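Local coordinates for protein D-ribose pyranase (Bacillus subtilis, PDB 1OGD) that probably catalyses the interconversion of the beta-pyranose and beta-furanose forms of D-ribose, which it binds as a decamer built from two pentamers, at residues 46-52 / 114-118. Residues are numbered along the deposited sequence; the frame is centred on the assembly and turned at random.
Sequences PGLPAFQ and TGEFT
Glu-116 OE1 is gripped by two donors at the first turn of helix 51-61: the backbone N of Phe-51, 2.7 Å from OE1, and a water that gives it a hydrogen bond and accepts a longer one from Gln-52 N. Ala-50, at the N-cap, offers no side-chain acceptor; Glu-116, from the loop after strand 110-113, takes the N-H of Phe-51 directly and that of Gln-52 through the water, and its negative charge should also suit the positive end of the helix dipole. With CG anti to the backbone N (chi1 -170°) and a bend at chi2, Glu-116 passes its CG 3.7 Å from Phe-51 CB and presents the anti lone pair of OE1 to a nearly straight N-H bond (167°). The other oxygen, OE2, takes the hydroxyl of Thr-118 from above the carboxylate plane. The OE1 bonds join the start of the helix to a loop beside the ribose pocket; the Glu-116 side chain also touches the substrate-binding residues Asp-28 and Ala-121.

Two backbone bonds, made by the residues before and after Leu-48, join the loops. Gly-115 N reaches Pro-49 O at 2.8 Å, and Gly-115 O receives Gly-47 N. Glycine fits at 115 because a CB there would run into Leu-48 O, and at 47 because phi is positive (89°) and a CB would press on the carbonyl O of Pro-46; the cis peptide before Pro-49 turns the chain between the two bonds. Thr-114 OG1 accepts from Glu-116 N in an ST turn and has a second partner in Ala-27 O.

At the margin Pro-46 and Phe-117 lie side by side, near Leu-7 of a second subunit, and the aromatic ring also meets Phe-131 of a third. Pro-46 CB makes a CH-pi contact, 4.0 Å from the centroid of the Phe-117 ring and almost straight above it.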
ATOM      1  N   PRO A  46     -15.417 -13.600  28.118  1.00 30.91           N
ATOM      2  CA  PRO A  46     -16.326 -14.716  27.847  1.00 31.29           C
ATOM      3  C   PRO A  46     -17.776 -14.359  28.182  1.00 32.59           C
ATOM      4  O   PRO A  46     -18.078 -13.954  29.300  1.00 34.15           O
ATOM      5  CB  PRO A  46     -15.774 -15.826  28.735  1.00 30.44           C
ATOM      6  CG  PRO A  46     -14.300 -15.539  28.727  1.00 31.77           C
ATOM      7  CD  PRO A  46     -14.260 -14.041  28.915  1.00 30.07           C
ATOM      8  N   GLY A  47     -18.657 -14.494  27.198  1.00 33.49           N
ATOM      9  CA  GLY A  47     -20.058 -14.181  27.408  1.00 35.56           C
ATOM     10  C   GLY A  47     -20.459 -12.739  27.140  1.00 36.63           C
ATOM     11  O   GLY A  47     -21.633 -12.395  27.262  1.00 37.14           O
ATOM     12  N   LEU A  48     -19.503 -11.892  26.772  1.00 35.15           N
ATOM     13  CA  LEU A  48     -19.806 -10.484  26.506  1.00 34.77           C
ATOM     14  C   LEU A  48     -19.061  -9.961  25.272  1.00 34.81           C
ATOM     15  O   LEU A  48     -17.833  -9.863  25.277  1.00 33.07           O
ATOM     16  CB  LEU A  48     -19.442  -9.646  27.737  1.00 35.35           C
ATOM     17  CG  LEU A  48     -19.597  -8.121  27.717  1.00 39.04           C
ATOM     18  CD1 LEU A  48     -21.004  -7.732  27.290  1.00 39.50           C
ATOM     19  CD2 LEU A  48     -19.290  -7.573  29.102  1.00 37.44           C
ATOM     20  N   PRO A  49     -19.796  -9.613  24.200  1.00 33.85           N
ATOM     21  CA  PRO A  49     -21.256  -9.682  24.076  1.00 33.63           C
ATOM     22  C   PRO A  49     -21.716 -11.099  23.801  1.00 34.56           C
ATOM     23  O   PRO A  49     -20.942 -11.934  23.327  1.00 34.09           O
ATOM     24  CB  PRO A  49     -21.566  -8.774  22.883  1.00 34.33           C
ATOM     25  CG  PRO A  49     -20.248  -8.108  22.533  1.00 35.76           C
ATOM     26  CD  PRO A  49     -19.206  -9.080  22.966  1.00 33.55           C
ATOM     27  N   ALA A  50     -22.988 -11.360  24.077  1.00 33.81           N
ATOM     28  CA  ALA A  50     -23.564 -12.675  23.851  1.00 33.03           C
ATOM     29  C   ALA A  50     -24.081 -12.793  22.423  1.00 32.36           C
ATOM     30  O   ALA A  50     -24.409 -11.795  21.783  1.00 32.11           O
ATOM     31  CB  ALA A  50     -24.703 -12.923  24.843  1.00 34.16           C
ATOM     32  N   PHE A  51     -24.140 -14.024  21.929  1.00 32.12           N
ATOM     33  CA  PHE A  51     -24.625 -14.301  20.587  1.00 34.14           C
ATOM     34  C   PHE A  51     -26.018 -13.709  20.389  1.00 36.24           C
ATOM     35  O   PHE A  51     -26.304 -13.076  19.369  1.00 36.03           O
ATOM     36  CB  PHE A  51     -24.687 -15.809  20.364  1.00 32.33           C
ATOM     37  CG  PHE A  51     -25.312 -16.204  19.060  1.00 34.15           C
ATOM     38  CD1 PHE A  51     -24.607 -16.079  17.867  1.00 33.68           C
ATOM     39  CD2 PHE A  51     -26.610 -16.709  19.024  1.00 34.19           C
ATOM     40  CE1 PHE A  51     -25.182 -16.453  16.653  1.00 33.91           C
ATOM     41  CE2 PHE A  51     -27.197 -17.085  17.818  1.00 34.95           C
ATOM     42  CZ  PHE A  51     -26.483 -16.958  16.627  1.00 36.58           C
ATOM     43  N   GLN A  52     -26.887 -13.925  21.372  1.00 36.81           N
ATOM     44  CA  GLN A  52     -28.253 -13.429  21.290  1.00 37.68           C
ATOM     45  C   GLN A  52     -28.309 -11.917  21.185  1.00 35.05           C
ATOM     46  O   GLN A  52     -29.011 -11.382  20.334  1.00 37.25           O
ATOM     47  CB  GLN A  52     -29.066 -13.887  22.504  1.00 39.58           C
ATOM     48  CG  GLN A  52     -29.026 -15.385  22.730  1.00 44.38           C
ATOM     49  CD  GLN A  52     -30.107 -15.859  23.678  1.00 45.86           C
ATOM     50  OE1 GLN A  52     -30.535 -15.125  24.569  1.00 47.03           O
ATOM     51  NE2 GLN A  52     -30.544 -17.101  23.498  1.00 47.06           N
ATOM     52  N   THR A 114     -18.230 -12.562  18.547  1.00 25.03           N
ATOM     53  CA  THR A 114     -18.838 -12.200  19.823  1.00 25.75           C
ATOM     54  C   THR A 114     -18.061 -12.916  20.929  1.00 28.16           C
ATOM     55  O   THR A 114     -17.116 -13.658  20.651  1.00 26.63           O
ATOM     56  CB  THR A 114     -20.307 -12.647  19.889  1.00 25.09           C
ATOM     57  OG1 THR A 114     -20.368 -14.077  19.895  1.00 24.09           O
ATOM     58  CG2 THR A 114     -21.080 -12.125  18.685  1.00 25.41           C
ATOM     59  N   GLY A 115     -18.457 -12.697  22.178  1.00 28.72           N
ATOM     60  CA  GLY A 115     -17.770 -13.345  23.280  1.00 28.85           C
ATOM     61  C   GLY A 115     -18.444 -14.644  23.676  1.00 30.80           C
ATOM     62  O   GLY A 115     -18.154 -15.201  24.734  1.00 30.81           O
ATOM     63  N   GLU A 116     -19.337 -15.129  22.817  1.00 30.50           N
ATOM     64  CA  GLU A 116     -20.083 -16.354  23.068  1.00 31.71           C
ATOM     65  C   GLU A 116     -19.201 -17.590  23.205  1.00 33.16           C
ATOM     66  O   GLU A 116     -18.479 -17.958  22.275  1.00 32.63           O
ATOM     67  CB  GLU A 116     -21.095 -16.585  21.947  1.00 32.23           C
ATOM     68  CG  GLU A 116     -22.097 -17.696  22.226  1.00 34.58           C
ATOM     69  CD  GLU A 116     -23.017 -17.360  23.388  1.00 37.14           C
ATOM     70  OE1 GLU A 116     -23.632 -16.273  23.358  1.00 35.40           O
ATOM     71  OE2 GLU A 116     -23.126 -18.179  24.327  1.00 39.64           O
ATOM     72  N   PHE A 117     -19.279 -18.233  24.369  1.00 32.98           N
ATOM     73  CA  PHE A 117     -18.507 -19.438  24.646  1.00 33.17           C
ATOM     74  C   PHE A 117     -19.353 -20.710  24.657  1.00 33.74           C
ATOM     75  O   PHE A 117     -19.154 -21.579  25.506  1.00 34.03           O
ATOM     76  CB  PHE A 117     -17.777 -19.310  25.989  1.00 33.18           C
ATOM     77  CG  PHE A 117     -16.343 -18.869  25.870  1.00 34.24           C
ATOM     78  CD1 PHE A 117     -16.001 -17.745  25.124  1.00 34.02           C
ATOM     79  CD2 PHE A 117     -15.333 -19.566  26.530  1.00 34.51           C
ATOM     80  CE1 PHE A 117     -14.672 -17.318  25.038  1.00 35.72           C
ATOM     81  CE2 PHE A 117     -14.001 -19.148  26.451  1.00 35.86           C
ATOM     82  CZ  PHE A 117     -13.671 -18.020  25.703  1.00 34.21           C
ATOM     83  N   THR A 118     -20.303 -20.820  23.734  1.00 33.07           N
ATOM     84  CA  THR A 118     -21.124 -22.025  23.654  1.00 35.17           C
ATOM     85  C   THR A 118     -21.033 -22.604  22.247  1.00 35.33           C
ATOM     86  O   THR A 118     -20.929 -21.863  21.270  1.00 37.66           O
ATOM     87  CB  THR A 118     -22.615 -21.762  24.013  1.00 34.69           C
ATOM     88  OG1 THR A 118     -23.198 -20.854  23.070  1.00 37.14           O
ATOM     89  CG2 THR A 118     -22.727 -21.187  25.410  1.00 33.18           C
TER
HETATM   90  O   HOH W   1     -26.247 -16.091  23.672  1.00 26.35           O